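Local coordinates for protein intermedilysin (Streptococcus intermedius, PDB 5IMW) that probably lyses host cells by binding cholesterol-containing membranes, changing conformation and inserting as a large oligomeric pore, at residues A[21-25]-A[80-85]; A[91-95]-A[227-231]. All blocks are in the same frame, centred on the assembly; numbering follows the deposited sequence.

Both contacts join sequence-distant parts of the thiol-activated cytolysin region, in series along the chain: interaction 1 closes before interaction 2 opens. Their centres lie about 16 Å apart and their nearest atoms about 7 Å apart, without touching. Interaction 1 sets a helix-to-strand turn against a short helix, with leucines at its buried heart and, at its margin, a histidine that is a zinc ligand in this protein, without metal in this chain. Interaction 2, farther from the centre of the chain, brings two loops together; a small aliphatic contact is buried, while an arginine spans the more open side. Strand 77-79 runs into the 80-85 segment and also meets Ile92, linking the two neighbourhoods.

Interaction 1: A[21-25]-A[80-85]; sequences NILTH and ADQSLL
Helix 19-22 ends in an inverse gamma turn centred on Leu23 (phi/psi -90/46) and passes into strand 24-26, which pairs parallel with strand 346-361 through backbone bonds of Leu23 and His25 to Gln347; Thr24 OG1 donates to Asn21 O at 2.6 Å. Facing it is the weakly bonded helix 82-85, with Asp81 at its N-cap position. The closest CA pair is Leu23 and Leu85, 6.8 Å apart. Leu23 (m, t) is one bump: its CD2 fits a hollow lined by Leu84 CD2 at 3.9 Å, Ala80 CB at 4.1 Å and Leu85 CD2 at 4.2 Å. Leu85 (m, t) is the other, wedged against the turn, CD2 3.8 Å from Leu23 C and CD1 3.9 Å from Thr24 O. Ile22 CG2 rests 3.8 Å from Ala80 O. At the more exposed edge, His25, seen to bind zinc in a structure of this protein but metal-free here, has ND1 4.2 Å from Gln82 NE2. Close apolar fit, with no hydrogen bond between the segments, thus holds the turn against 80-85.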
loop_
_atom_site.group_PDB
_atom_site.type_symbol
_atom_site.label_atom_id
_atom_site.label_comp_id
_atom_site.label_asym_id
_atom_site.label_seq_id
_atom_site.Cartn_x
_atom_site.Cartn_y
_atom_site.Cartn_z
ATOM N N ASN A 21 4.449 14.485 14.818
ATOM C CA ASN A 21 3.367 15.439 14.615
ATOM C C ASN A 21 3.796 16.575 13.693
ATOM O O ASN A 21 2.962 17.146 12.982
ATOM C CB ASN A 21 2.881 15.996 15.956
ATOM C CG ASN A 21 1.548 15.405 16.383
ATOM O OD1 ASN A 21 0.499 16.028 16.214
ATOM N ND2 ASN A 21 1.582 14.193 16.928
ATOM N N ILE A 22 5.089 16.915 13.698
ATOM C CA ILE A 22 5.594 17.931 12.779
ATOM C C ILE A 22 5.650 17.381 11.364
ATOM O O ILE A 22 5.424 18.109 10.389
ATOM C CB ILE A 22 6.980 18.428 13.220
ATOM C CG1 ILE A 22 6.960 18.887 14.673
ATOM C CG2 ILE A 22 7.437 19.570 12.319
ATOM C CD1 ILE A 22 8.334 19.128 15.225
ATOM N N LEU A 23 5.968 16.100 11.226
ATOM C CA LEU A 23 6.088 15.465 9.918
ATOM C C LEU A 23 4.756 14.871 9.474
ATOM O O LEU A 23 4.679 13.741 8.996
ATOM C CB LEU A 23 7.176 14.402 9.968
ATOM C CG LEU A 23 8.557 14.948 10.332
ATOM C CD1 LEU A 23 9.480 13.826 10.762
ATOM C CD2 LEU A 23 9.151 15.720 9.162
ATOM N N THR A 24 3.691 15.653 9.637
ATOM C CA THR A 24 2.335 15.224 9.325
ATOM C C THR A 24 1.766 16.163 8.270
ATOM O O THR A 24 1.742 17.383 8.470
ATOM C CB THR A 24 1.459 15.221 10.578
ATOM O OG1 THR A 24 2.266 14.937 11.727
ATOM C CG2 THR A 24 0.378 14.160 10.469
ATOM N N HIS A 25 1.324 15.596 7.149
ATOM C CA HIS A 25 0.715 16.354 6.062
ATOM C C HIS A 25 -0.729 15.899 5.912
ATOM O O HIS A 25 -0.985 14.731 5.602
ATOM C CB HIS A 25 1.482 16.160 4.751
ATOM C CG HIS A 25 0.798 16.757 3.561
ATOM N ND1 HIS A 25 0.801 18.111 3.302
ATOM C CD2 HIS A 25 0.082 16.186 2.565
ATOM C CE1 HIS A 25 0.120 18.347 2.195
ATOM N NE2 HIS A 25 -0.328 17.196 1.729
ATOM N N ALA A 80 13.155 20.192 8.919
ATOM C CA ALA A 80 11.898 19.447 8.936
ATOM C C ALA A 80 10.715 20.398 8.725
ATOM O O ALA A 80 9.789 20.491 9.530
ATOM C CB ALA A 80 11.765 18.673 10.240
ATOM N N ASP A 81 10.766 21.113 7.607
ATOM C CA ASP A 81 9.768 22.107 7.261
ATOM C C ASP A 81 8.823 21.531 6.203
ATOM O O ASP A 81 8.760 20.312 6.004
ATOM C CB ASP A 81 10.474 23.388 6.796
ATOM C CG ASP A 81 11.388 23.153 5.607
ATOM O OD1 ASP A 81 11.087 22.262 4.785
ATOM O OD2 ASP A 81 12.412 23.861 5.495
ATOM N N GLN A 82 8.093 22.405 5.509
ATOM C CA GLN A 82 7.121 21.943 4.525
ATOM C C GLN A 82 7.805 21.246 3.354
ATOM O O GLN A 82 7.266 20.282 2.799
ATOM C CB GLN A 82 6.282 23.123 4.030
ATOM C CG GLN A 82 5.237 22.771 2.980
ATOM C CD GLN A 82 4.170 21.838 3.510
ATOM O OE1 GLN A 82 4.110 21.562 4.707
ATOM N NE2 GLN A 82 3.320 21.345 2.617
ATOM N N SER A 83 8.991 21.717 2.966
ATOM C CA SER A 83 9.651 21.169 1.785
ATOM C C SER A 83 9.989 19.692 1.952
ATOM O O SER A 83 9.983 18.942 0.968
ATOM C CB SER A 83 10.915 21.970 1.470
ATOM O OG SER A 83 11.515 22.474 2.650
ATOM N N LEU A 84 10.288 19.251 3.176
ATOM C CA LEU A 84 10.619 17.846 3.381
ATOM C C LEU A 84 9.407 16.949 3.165
ATOM O O LEU A 84 9.554 15.821 2.678
ATOM C CB LEU A 84 11.190 17.636 4.785
ATOM C CG LEU A 84 11.821 16.269 5.066
ATOM C CD1 LEU A 84 13.104 16.087 4.272
ATOM C CD2 LEU A 84 12.091 16.088 6.551
ATOM N N LEU A 85 8.210 17.425 3.512
ATOM C CA LEU A 85 7.008 16.624 3.304
ATOM C C LEU A 85 6.687 16.484 1.822
ATOM O O LEU A 85 6.173 15.448 1.387
ATOM C CB LEU A 85 5.830 17.245 4.052
ATOM C CG LEU A 85 6.016 17.369 5.564
ATOM C CD1 LEU A 85 4.838 18.088 6.194
ATOM C CD2 LEU A 85 6.203 16.001 6.199
#

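Interaction 2: A[91-95]-A[227-231]; sequences LIPVN and NRGVN
Two loops meet here, one leading from helix 82-85 to strand 99-103, the other following helix 222-227. The 91-95 segment is extended but bent around Ile92 and Pro93; the 227-231 segment leaves its helix through a Schellman motif, in which Gly229 takes positive phi (86/17) and the chain then straightens at Val230. Ile92 and Arg228 have the closest CA atoms, 7.0 Å apart.

Along the first segment, Leu91 turns to Ala76 and Leu78 and leaves the contact to its successors. Ile92 (m, t) is buried: its CD1 meets Val230 CG2 at 3.9 Å, with Val230 in the t rotamer, and its CG2 lies 4.3 Å from Arg228 CB. Its backbone is hydrogen-bonded to Leu77, which ties this loop to strand 77-79. Pro93, exposed and with a C-gamma endo ring, sets its CG 4.3 Å from Arg228 CG, and its carbonyl O stands 3.1 Å from Arg228 NE. Val94 (p) places CG2 over one face of the Arg228 guanidinium, 4.4 Å from NH1, and also touches Phe216 and Ile220.

Arg228 has chi1 m (-86°) and chi2 at 104°, between wells; a trans chi3 then extends the stem. NH1 also makes a weak hydrogen bond to Asp224 O; the Arg228 carbonyl accepts from Lys79 NZ, and Val230 O is hydrogen-bonded to Tyr11 OH. The join is two-sided: an aliphatic pair, Ile92 and Val230, is buried, and a long cationic side chain bridges the outer part, its stem along Ile92 and Pro93, Val94 over one guanidinium face, and NE close to the Pro93 carbonyl.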
loop_
_atom_site.group_PDB
_atom_site.type_symbol
_atom_site.label_atom_id
_atom_site.label_comp_id
_atom_site.label_asym_id
_atom_site.label_seq_id
_atom_site.Cartn_x
_atom_site.Cartn_y
_atom_site.Cartn_z
ATOM N N LEU A 91 18.525 22.336 1.831
ATOM C CA LEU A 91 19.690 22.265 2.702
ATOM C C LEU A 91 19.833 23.547 3.513
ATOM O O LEU A 91 19.620 24.652 3.006
ATOM C CB LEU A 91 20.953 22.024 1.874
ATOM C CG LEU A 91 21.300 20.563 1.582
ATOM C CD1 LEU A 91 21.808 20.395 0.158
ATOM C CD2 LEU A 91 22.345 20.075 2.569
ATOM N N ILE A 92 20.188 23.393 4.784
ATOM C CA ILE A 92 20.505 24.537 5.635
ATOM C C ILE A 92 21.815 25.125 5.121
ATOM O O ILE A 92 22.857 24.461 5.210
ATOM C CB ILE A 92 20.620 24.134 7.113
ATOM C CG1 ILE A 92 19.315 23.503 7.597
ATOM C CG2 ILE A 92 20.961 25.352 7.966
ATOM C CD1 ILE A 92 19.393 22.928 8.992
ATOM N N PRO A 93 21.823 26.348 4.576
ATOM C CA PRO A 93 23.085 26.909 4.071
ATOM C C PRO A 93 24.011 27.341 5.197
ATOM O O PRO A 93 23.877 28.445 5.734
ATOM C CB PRO A 93 22.621 28.098 3.223
ATOM C CG PRO A 93 21.350 28.531 3.865
ATOM C CD PRO A 93 20.697 27.285 4.402
ATOM N N VAL A 94 24.959 26.477 5.558
ATOM C CA VAL A 94 25.824 26.717 6.707
ATOM C C VAL A 94 27.038 25.814 6.582
ATOM O O VAL A 94 26.964 24.723 6.010
ATOM C CB VAL A 94 25.061 26.469 8.034
ATOM C CG1 VAL A 94 24.533 25.038 8.095
ATOM C CG2 VAL A 94 25.947 26.760 9.227
ATOM N N ASN A 95 28.164 26.272 7.125
ATOM C CA ASN A 95 29.360 25.447 7.180
ATOM C C ASN A 95 29.086 24.181 7.987
ATOM O O ASN A 95 28.120 24.095 8.750
ATOM C CB ASN A 95 30.516 26.231 7.797
ATOM C CG ASN A 95 30.709 27.584 7.148
ATOM O OD1 ASN A 95 30.017 28.548 7.477
ATOM N ND2 ASN A 95 31.646 27.664 6.213
ATOM N N ASN A 227 18.742 32.703 12.466
ATOM C CA ASN A 227 18.523 33.456 11.235
ATOM C C ASN A 227 18.114 32.531 10.096
ATOM O O ASN A 227 17.194 32.845 9.331
ATOM C CB ASN A 227 19.784 34.239 10.859
ATOM C CG ASN A 227 20.125 35.321 11.868
ATOM O OD1 ASN A 227 19.281 35.728 12.669
ATOM N ND2 ASN A 227 21.363 35.802 11.824
ATOM N N ARG A 228 18.779 31.380 9.972
ATOM C CA ARG A 228 18.454 30.413 8.929
ATOM C C ARG A 228 17.135 29.690 9.177
ATOM O O ARG A 228 16.766 28.828 8.370
ATOM C CB ARG A 228 19.583 29.388 8.796
ATOM C CG ARG A 228 20.712 29.816 7.866
ATOM C CD ARG A 228 21.950 30.262 8.627
ATOM N NE ARG A 228 23.034 30.637 7.721
ATOM C CZ ARG A 228 24.261 30.971 8.111
ATOM N NH1 ARG A 228 24.578 30.979 9.398
ATOM N NH2 ARG A 228 25.177 31.297 7.210
ATOM N N GLY A 229 16.424 30.008 10.254
ATOM C CA GLY A 229 15.135 29.401 10.516
ATOM C C GLY A 229 15.181 28.088 11.260
ATOM O O GLY A 229 14.189 27.352 11.246
ATOM N N VAL A 230 16.294 27.767 11.911
ATOM C CA VAL A 230 16.426 26.520 12.655
ATOM C C VAL A 230 15.886 26.761 14.060
ATOM O O VAL A 230 16.529 27.422 14.879
ATOM C CB VAL A 230 17.880 26.033 12.688
ATOM C CG1 VAL A 230 17.985 24.707 13.432
ATOM C CG2 VAL A 230 18.428 25.895 11.272
ATOM N N ASN A 231 14.704 26.221 14.338
ATOM C CA ASN A 231 14.025 26.437 15.609
ATOM C C ASN A 231 13.066 25.274 15.835
ATOM O O ASN A 231 13.119 24.261 15.129
ATOM C CB ASN A 231 13.313 27.794 15.605
ATOM C CG ASN A 231 12.561 28.045 14.319
ATOM O OD1 ASN A 231 11.599 27.348 14.001
ATOM N ND2 ASN A 231 13.000 29.043 13.563
#